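Local coordinates for protein mannan endo-1,4-beta-mannosidase (Cryptopygus antarcticus, PDB 4OOU) that hydrolyses internal beta-1,4-mannosidic linkages in mannans, galactomannans and glucomannans, releasing short manno-oligosaccharides as a secreted, monomeric glycoside hydrolase of family 5, at residues Glu245-Asp250 with Arg255-Asp260. Sequence-based numbering, arbitrary orientation.
Sequences ELTQTD and RNHYKD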
ATOM      1  N   GLU A 245      -5.029   7.885 -10.325  1.00 42.52           N
ATOM      2  CA  GLU A 245      -4.160   7.667 -11.500  1.00 41.18           C
ATOM      3  C   GLU A 245      -3.194   8.833 -11.821  1.00 43.91           C
ATOM      4  O   GLU A 245      -2.065   8.583 -12.284  1.00 38.18           O
ATOM      5  CB  GLU A 245      -5.043   7.362 -12.719  1.00 39.63           C
ATOM      6  CG  GLU A 245      -5.884   8.540 -13.239  1.00 36.68           C
ATOM      7  CD  GLU A 245      -7.238   8.736 -12.576  1.00 37.95           C
ATOM      8  OE1 GLU A 245      -7.660   7.965 -11.678  1.00 34.43           O
ATOM      9  OE2 GLU A 245      -7.904   9.719 -12.977  1.00 40.46           O
ATOM     10  N   LEU A 246      -3.650  10.074 -11.531  1.00 43.36           N
ATOM     11  CA  LEU A 246      -3.010  11.364 -11.918  1.00 46.18           C
ATOM     12  C   LEU A 246      -1.524  11.548 -11.652  1.00 47.84           C
ATOM     13  O   LEU A 246      -0.863  12.456 -12.215  1.00 45.73           O
ATOM     14  CB  LEU A 246      -3.707  12.517 -11.189  1.00 47.80           C
ATOM     15  CG  LEU A 246      -4.972  13.193 -11.750  1.00 47.49           C
ATOM     16  CD1 LEU A 246      -5.603  12.541 -12.968  1.00 47.03           C
ATOM     17  CD2 LEU A 246      -6.017  13.320 -10.653  1.00 51.00           C
ATOM     18  N   THR A 247      -1.002  10.696 -10.788  1.00 46.26           N
ATOM     19  CA  THR A 247       0.298  10.914 -10.237  1.00 42.30           C
ATOM     20  C   THR A 247       1.174   9.676 -10.376  1.00 41.73           C
ATOM     21  O   THR A 247       2.301   9.638  -9.876  1.00 46.72           O
ATOM     22  CB  THR A 247       0.101  11.400  -8.801  1.00 42.58           C
ATOM     23  OG1 THR A 247       1.273  12.047  -8.349  1.00 50.00           O
ATOM     24  CG2 THR A 247      -0.207  10.300  -7.904  1.00 43.47           C
ATOM     25  N   GLN A 248       0.691   8.663 -11.091  1.00 40.61           N
ATOM     26  CA  GLN A 248       1.499   7.458 -11.299  1.00 41.52           C
ATOM     27  C   GLN A 248       1.482   6.960 -12.748  1.00 40.61           C
ATOM     28  O   GLN A 248       1.757   5.786 -13.037  1.00 36.78           O
ATOM     29  CB  GLN A 248       1.143   6.354 -10.279  1.00 42.64           C
ATOM     30  CG  GLN A 248       1.904   6.503  -8.956  1.00 41.18           C
ATOM     31  CD  GLN A 248       1.739   5.322  -8.027  1.00 41.57           C
ATOM     32  OE1 GLN A 248       1.661   4.179  -8.469  1.00 43.61           O
ATOM     33  NE2 GLN A 248       1.693   5.589  -6.726  1.00 41.25           N
ATOM     34  N   THR A 249       1.224   7.885 -13.665  1.00 39.55           N
ATOM     35  CA  THR A 249       1.428   7.619 -15.082  1.00 37.25           C
ATOM     36  C   THR A 249       2.009   8.851 -15.768  1.00 42.50           C
ATOM     37  O   THR A 249       1.652   9.995 -15.430  1.00 44.53           O
ATOM     38  CB  THR A 249       0.102   7.242 -15.738  1.00 34.26           C
ATOM     39  OG1 THR A 249       0.338   6.775 -17.081  1.00 31.57           O
ATOM     40  CG2 THR A 249      -0.863   8.446 -15.704  1.00 33.57           C
ATOM     41  N   ASP A 250       2.890   8.639 -16.740  1.00 44.80           N
ATOM     42  CA  ASP A 250       3.291   9.761 -17.606  1.00 46.48           C
ATOM     43  C   ASP A 250       2.335   9.943 -18.783  1.00 41.97           C
ATOM     44  O   ASP A 250       2.395  10.951 -19.504  1.00 44.96           O
ATOM     45  CB  ASP A 250       4.740   9.613 -18.048  1.00 45.29           C
ATOM     46  CG  ASP A 250       5.671   9.894 -16.930  1.00 46.22           C
ATOM     47  OD1 ASP A 250       5.542  10.978 -16.337  1.00 47.64           O
ATOM     48  OD2 ASP A 250       6.490   9.025 -16.592  1.00 52.59           O
ATOM     49  N   ARG A 255       1.614  13.065 -14.686  1.00 40.80           N
ATOM     50  CA  ARG A 255       2.996  12.838 -14.306  1.00 45.14           C
ATOM     51  C   ARG A 255       3.116  11.652 -13.368  1.00 42.72           C
ATOM     52  O   ARG A 255       2.352  11.535 -12.425  1.00 44.62           O
ATOM     53  CB  ARG A 255       3.520  14.095 -13.620  1.00 51.50           C
ATOM     54  CG  ARG A 255       4.969  14.033 -13.151  1.00 56.83           C
ATOM     55  CD  ARG A 255       5.968  14.127 -14.293  1.00 62.51           C
ATOM     56  NE  ARG A 255       5.643  15.200 -15.240  1.00 65.25           N
ATOM     57  CZ  ARG A 255       5.473  15.038 -16.554  1.00 66.77           C
ATOM     58  NH1 ARG A 255       5.601  13.840 -17.130  1.00 60.97           N
ATOM     59  NH2 ARG A 255       5.170  16.097 -17.303  1.00 70.04           N
ATOM     60  N   ASN A 256       4.065  10.768 -13.636  1.00 44.45           N
ATOM     61  CA  ASN A 256       4.420   9.694 -12.704  1.00 46.76           C
ATOM     62  C   ASN A 256       5.465  10.252 -11.745  1.00 46.81           C
ATOM     63  O   ASN A 256       6.646  10.303 -12.076  1.00 50.49           O
ATOM     64  CB  ASN A 256       4.977   8.482 -13.472  1.00 49.36           C
ATOM     65  CG  ASN A 256       5.350   7.304 -12.569  1.00 52.68           C
ATOM     66  OD1 ASN A 256       5.269   7.360 -11.327  1.00 54.32           O
ATOM     67  ND2 ASN A 256       5.780   6.217 -13.205  1.00 50.73           N
ATOM     68  N   HIS A 257       5.035  10.651 -10.550  1.00 43.38           N
ATOM     69  CA  HIS A 257       5.945  11.260  -9.598  1.00 41.70           C
ATOM     70  C   HIS A 257       6.803  10.301  -8.816  1.00 38.99           C
ATOM     71  O   HIS A 257       7.626  10.765  -8.043  1.00 40.08           O
ATOM     72  CB  HIS A 257       5.189  12.129  -8.594  1.00 41.99           C
ATOM     73  CG  HIS A 257       4.816  13.458  -9.134  1.00 43.28           C
ATOM     74  ND1 HIS A 257       3.614  13.693  -9.762  1.00 42.18           N
ATOM     75  CD2 HIS A 257       5.493  14.627  -9.160  1.00 46.42           C
ATOM     76  CE1 HIS A 257       3.557  14.957 -10.142  1.00 43.87           C
ATOM     77  NE2 HIS A 257       4.690  15.548  -9.794  1.00 46.09           N
ATOM     78  N   TYR A 258       6.633   8.992  -9.005  1.00 38.34           N
ATOM     79  CA  TYR A 258       7.291   7.998  -8.148  1.00 36.59           C
ATOM     80  C   TYR A 258       8.165   6.990  -8.909  1.00 39.50           C
ATOM     81  O   TYR A 258       8.588   5.972  -8.343  1.00 40.72           O
ATOM     82  CB  TYR A 258       6.244   7.292  -7.278  1.00 32.25           C
ATOM     83  CG  TYR A 258       5.346   8.252  -6.483  1.00 29.41           C
ATOM     84  CD1 TYR A 258       4.200   8.762  -7.032  1.00 28.21           C
ATOM     85  CD2 TYR A 258       5.650   8.626  -5.192  1.00 29.46           C
ATOM     86  CE1 TYR A 258       3.378   9.610  -6.324  1.00 28.71           C
ATOM     87  CE2 TYR A 258       4.837   9.478  -4.479  1.00 29.01           C
ATOM     88  CZ  TYR A 258       3.692   9.971  -5.054  1.00 28.45           C
ATOM     89  OH  TYR A 258       2.849  10.840  -4.371  1.00 27.48           O
ATOM     90  N   LYS A 259       8.462   7.286 -10.176  1.00 43.46           N
ATOM     91  CA  LYS A 259       9.436   6.487 -10.946  1.00 46.46           C
ATOM     92  C   LYS A 259      10.820   6.507 -10.318  1.00 40.88           C
ATOM     93  O   LYS A 259      11.203   7.483  -9.691  1.00 35.69           O
ATOM     94  CB  LYS A 259       9.514   6.900 -12.445  1.00 53.70           C
ATOM     95  CG  LYS A 259       9.568   8.387 -12.842  1.00 56.14           C
ATOM     96  CD  LYS A 259       9.248   8.494 -14.342  1.00 57.82           C
ATOM     97  CE  LYS A 259       9.473   9.876 -14.963  1.00 63.70           C
ATOM     98  NZ  LYS A 259       8.294  10.797 -14.924  1.00 63.75           N
ATOM     99  N   ASP A 260      11.554   5.412 -10.471  1.00 38.09           N
ATOM    100  CA  ASP A 260      12.942   5.348  -9.989  1.00 37.60           C
ATOM    101  C   ASP A 260      13.662   6.713 -10.089  1.00 37.40           C
ATOM    102  O   ASP A 260      14.016   7.279  -9.052  1.00 38.83           O
ATOM    103  CB  ASP A 260      13.740   4.278 -10.744  1.00 36.53           C
ATOM    104  CG  ASP A 260      13.280   2.849 -10.436  1.00 38.75           C
ATOM    105  OD1 ASP A 260      12.088   2.592 -10.085  1.00 36.92           O
ATOM    106  OD2 ASP A 260      14.145   1.957 -10.574  1.00 40.71           O
TER
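The carboxylate of D250 draws together R255, N256 and K259, the three charged residues forming a salt-bridge network. NH1 of R255 and the backbone N of N256 reach OD1 of D250 from opposite faces of the carboxylate plane: NH1 is 3.0 Å away on the anti side but tilted out of the plane, while N256 N comes from above it in an essentially straight bond of 3.1 Å (179°). The K259 chain comes to meet D250 from the opposite direction, its NZ lying 3.0 Å from OD2 on the syn side, near the carboxylate plane, and bonding weakly to OD1. The R255 chain leaves with CG anti to the backbone N (chi1 -180°) and then bends at chi2 and chi3, which folds the guanidinium back to present its edge to the acid. In the same folded chain, CG of R255 lies over one face of the H257 ring, toward its rim. An asparagine at D250 would probably leave R255 and K259 without the negative charge they share, setting both chains freer to turn.

T247 carries the inner end of the contact. Its carbonyl O accepts from the backbone N of H257 at 3.0 Å, the donor standing well above the carbonyl plane, and the same oxygen meets the ring edge of Y258 at CD1. With OG1 of T247 anti to its own N (chi1 -161°), the hydroxyl comes within 3.2 Å of ND1 of H257, a weak hydrogen bond. N256 OD1 accepts from the backbone N of Y258, forming an Asx turn, while CG of Q248 rests obliquely against the Y258 ring.

L246 adjoins substrate-binding W243 and Q204, and the Y258 hydroxyl bonds to E183. OE1 of Q248 accepts from the backbone N of Q278 in strand 277-281, helix 215-232 packs against H257 and Y258, and the loop itself runs from strand 238-241 of the TIM barrel to helix 260-267.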